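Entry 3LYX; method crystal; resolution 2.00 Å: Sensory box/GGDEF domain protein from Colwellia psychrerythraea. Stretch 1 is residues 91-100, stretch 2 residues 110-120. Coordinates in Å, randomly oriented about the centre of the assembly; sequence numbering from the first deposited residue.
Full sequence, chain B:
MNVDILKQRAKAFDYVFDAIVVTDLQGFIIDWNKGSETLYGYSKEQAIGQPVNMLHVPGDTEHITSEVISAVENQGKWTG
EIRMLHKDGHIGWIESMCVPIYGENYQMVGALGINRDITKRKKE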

# COMPACT_ATOMS: atom_id res chain seq x y z
N ILE B 91 10.75 20.91 -4.67
CA ILE B 91 10.20 20.14 -5.78
C ILE B 91 10.91 18.81 -5.92
O ILE B 91 12.10 18.70 -5.61
N GLY B 92 10.19 17.80 -6.38
CA GLY B 92 10.78 16.49 -6.56
C GLY B 92 10.03 15.72 -7.63
O GLY B 92 9.11 16.25 -8.24
N TRP B 93 10.44 14.48 -7.89
CA TRP B 93 9.77 13.66 -8.89
C TRP B 93 9.21 12.42 -8.23
O TRP B 93 9.79 11.91 -7.27
N ILE B 94 8.08 11.94 -8.74
CA ILE B 94 7.44 10.75 -8.20
C ILE B 94 6.96 9.85 -9.32
O ILE B 94 6.73 10.31 -10.45
N GLU B 95 6.83 8.57 -9.03
CA GLU B 95 6.31 7.61 -9.98
C GLU B 95 4.85 7.58 -9.54
O GLU B 95 4.56 7.35 -8.36
N SER B 96 3.93 7.84 -10.46
CA SER B 96 2.53 7.90 -10.09
C SER B 96 1.60 7.08 -11.00
O SER B 96 1.90 6.84 -12.17
N MET B 97 0.48 6.65 -10.42
CA MET B 97 -0.51 5.87 -11.14
C MET B 97 -1.89 6.34 -10.69
O MET B 97 -2.08 6.69 -9.53
N CYS B 98 -2.84 6.35 -11.61
CA CYS B 98 -4.19 6.79 -11.30
C CYS B 98 -5.22 5.91 -12.01
O CYS B 98 -5.10 5.65 -13.21
N VAL B 99 -6.20 5.44 -11.26
CA VAL B 99 -7.27 4.63 -11.82
C VAL B 99 -8.58 5.15 -11.26
O VAL B 99 -8.61 5.71 -10.16
N PRO B 100 -9.68 4.98 -12.00
CA PRO B 100 -10.98 5.46 -11.53
C PRO B 100 -11.57 4.60 -10.42
O PRO B 100 -11.34 3.39 -10.38
N GLY B 110 -14.80 9.08 -8.79
CA GLY B 110 -13.55 9.73 -8.49
C GLY B 110 -12.37 8.92 -8.95
O GLY B 110 -12.49 8.12 -9.88
N ALA B 111 -11.24 9.10 -8.28
CA ALA B 111 -10.03 8.40 -8.64
C ALA B 111 -9.19 7.96 -7.45
O ALA B 111 -9.31 8.49 -6.33
N LEU B 112 -8.31 7.00 -7.73
CA LEU B 112 -7.39 6.44 -6.75
C LEU B 112 -5.98 6.71 -7.28
O LEU B 112 -5.64 6.31 -8.39
N GLY B 113 -5.18 7.42 -6.49
CA GLY B 113 -3.82 7.70 -6.90
C GLY B 113 -2.81 6.97 -6.01
O GLY B 113 -2.98 6.94 -4.79
N ILE B 114 -1.79 6.38 -6.63
CA ILE B 114 -0.73 5.67 -5.90
C ILE B 114 0.57 6.38 -6.28
O ILE B 114 0.85 6.57 -7.46
N ASN B 115 1.36 6.77 -5.29
CA ASN B 115 2.57 7.51 -5.59
C ASN B 115 3.81 7.05 -4.81
O ASN B 115 3.69 6.53 -3.70
N ARG B 116 4.99 7.26 -5.40
CA ARG B 116 6.27 6.90 -4.79
C ARG B 116 7.38 7.86 -5.19
O ARG B 116 7.58 8.15 -6.37
N ASP B 117 8.12 8.33 -4.19
CA ASP B 117 9.23 9.25 -4.42
C ASP B 117 10.28 8.62 -5.33
O ASP B 117 10.67 7.47 -5.14
N ILE B 118 10.73 9.40 -6.30
CA ILE B 118 11.73 8.96 -7.26
C ILE B 118 12.78 10.06 -7.43
O ILE B 118 13.72 9.93 -8.22
N THR B 119 12.60 11.15 -6.68
CA THR B 119 13.49 12.31 -6.73
C THR B 119 14.96 11.93 -6.88
O THR B 119 15.60 12.30 -7.86
N LYS B 120 15.50 11.20 -5.90
CA LYS B 120 16.89 10.78 -6.00
C LYS B 120 16.93 9.97 -7.29
O LYS B 120 16.08 9.09 -7.48

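The shortest side-chain polar contact between these antiparallel strands joins Ser-96 and Asn-115, a non-hydrogen-bonded pair whose side chains share one face of the sheet. The hydroxyl Ser-96 OG donates to Asn-115 OD1 at 2.7 Å. Serine at chi1 t and asparagine at chi1 m bring the two groups together, and a short hydroxyl suits a site where the backbones lie close, CA to CA 4.5 Å. Both polar atoms of the Asn-115 amide have partners, since its ND2 is hydrogen-bonded elsewhere in the structure, as befits a buried polar group. Ile-94, with chi1 p and chi2 t, adds an apolar neighbour: its CD1 lies 3.6 Å from Asn-115 OD1.

On the other face, Glu-95 and Arg-116 form a salt bridge, with Glu-95 OE1 3.4 Å from Arg-116 NH2. The hydrogen bond within it is weak, although the carboxylate oxygen approaches the edge of the guanidinium near its plane. Long, flexible chains suit this partly exposed position: glutamate extends with chi1 and chi2 both t, while arginine, m at chi1, t at chi2 and m at chi3, brings its end nearer the opposing strand. Beneath the charges, the backbone pairs in both directions, Glu-95 N to Arg-116 O at 2.8 Å and Arg-116 N to Glu-95 O at 3.0 Å.

The same face then turns apolar. Met-97, t at chi1 and chi2 and p at chi3, brings its end nearer the other strand, so that Met-97 CE lies 3.2 Å from Ile-114 CD1, a tight contact for two methyl groups; Ile-114 is m, p. The unbranched methionine can bend its tip to meet the branched isoleucine. Next on this face, two pairs along the ladder, Val-99 (m) packs against Leu-112 (t, p), with Val-99 CG2 4.0 Å from Leu-112 CB, a fitting apolar match for two buried residues.

Back on the face of Ser-96, Cys-98 (t) sits across from Gly-113, which has no side chain, and its sulfur reaches diagonally to Ala-111: Cys-98 SG to Ala-111 CB is 3.6 Å. The small alanine methyl offers a compact apolar surface to the thiol.

At the far end, the strand of the second stretch gives way to a loop. Trp-93 (m, chi2 82°) directs its indole away, but its CB contacts Ile-118 CG2 at 3.7 Å, while Ile-118 N donates to Trp-93 O at 2.9 Å. Gly-92 completes the fit: Thr-119 CG2 comes within 3.3 Å of Gly-92 CA, and a CB on Gly-92 would clash with that methyl.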

# COMPACT_ATOMS: atom_id res chain seq x y z
CB ILE B 91 10.33 20.93 -7.11
CG1 ILE B 91 9.38 22.13 -7.12
CG2 ILE B 91 9.99 20.02 -8.28
CD1 ILE B 91 9.67 23.17 -6.05
CB TRP B 93 10.72 13.25 -10.02
CG TRP B 93 11.13 14.36 -10.92
CD1 TRP B 93 12.11 15.28 -10.70
CD2 TRP B 93 10.55 14.70 -12.18
NE1 TRP B 93 12.18 16.18 -11.74
CE2 TRP B 93 11.22 15.84 -12.67
CE3 TRP B 93 9.51 14.16 -12.95
CZ2 TRP B 93 10.90 16.45 -13.88
CZ3 TRP B 93 9.19 14.76 -14.16
CH2 TRP B 93 9.88 15.89 -14.61
CB ILE B 94 6.20 11.11 -7.34
CG1 ILE B 94 5.24 11.96 -8.17
CG2 ILE B 94 6.61 11.90 -6.11
CD1 ILE B 94 3.93 12.28 -7.47
CB GLU B 95 6.95 6.23 -9.80
CG GLU B 95 6.19 5.11 -10.50
CD GLU B 95 7.00 3.83 -10.61
OE1 GLU B 95 7.58 3.40 -9.59
OE2 GLU B 95 7.05 3.26 -11.72
CB SER B 96 2.08 9.37 -10.07
OG SER B 96 0.71 9.50 -9.74
CB MET B 97 -0.34 4.39 -10.82
CG MET B 97 -1.32 3.46 -11.51
SD MET B 97 -1.38 1.88 -10.63
CE MET B 97 -2.46 2.32 -9.32
CB CYS B 98 -4.38 8.25 -11.73
SG CYS B 98 -5.97 8.98 -11.25
CB VAL B 99 -7.12 3.11 -11.51
CG1 VAL B 99 -5.78 2.61 -12.05
CG2 VAL B 99 -7.23 2.85 -10.01
CB PRO B 100 -11.83 5.43 -12.79
CG PRO B 100 -11.30 4.24 -13.50
CD PRO B 100 -9.80 4.36 -13.33
CB ALA B 111 -9.18 9.27 -9.56
CB LEU B 112 -7.61 4.93 -6.62
CG LEU B 112 -6.69 4.14 -5.68
CD1 LEU B 112 -6.97 4.50 -4.23
CD2 LEU B 112 -6.91 2.64 -5.88
CB ILE B 114 -0.63 4.17 -6.32
CG1 ILE B 114 -1.90 3.41 -5.92
CG2 ILE B 114 0.57 3.51 -5.62
CD1 ILE B 114 -3.15 3.91 -6.58
CB ASN B 115 2.31 9.00 -5.30
CG ASN B 115 1.09 9.53 -6.04
OD1 ASN B 115 1.19 10.03 -7.16
ND2 ASN B 115 -0.08 9.41 -5.42
CB ARG B 116 6.69 5.48 -5.20
CG ARG B 116 5.97 4.35 -4.46
CD ARG B 116 6.40 3.00 -5.01
NE ARG B 116 6.04 2.86 -6.42
CZ ARG B 116 4.81 2.62 -6.87
NH1 ARG B 116 3.80 2.48 -6.02
NH2 ARG B 116 4.59 2.53 -8.17
CB ASP B 117 9.87 9.66 -3.09
CG ASP B 117 11.21 10.34 -3.28
OD1 ASP B 117 11.32 11.18 -4.20
OD2 ASP B 117 12.14 10.04 -2.51
CB ILE B 118 11.03 8.61 -8.61
CG1 ILE B 118 11.33 7.17 -9.00
CG2 ILE B 118 11.43 9.59 -9.71
CD1 ILE B 118 10.77 6.17 -8.03
CB THR B 119 13.32 13.20 -5.47
OG1 THR B 119 13.69 12.45 -4.30
CG2 THR B 119 11.88 13.67 -5.33
CB LYS B 120 17.27 9.90 -4.82
CG LYS B 120 18.74 9.99 -4.42
CD LYS B 120 19.00 11.23 -3.58
CE LYS B 120 18.22 11.18 -2.27
NZ LYS B 120 18.51 12.33 -1.37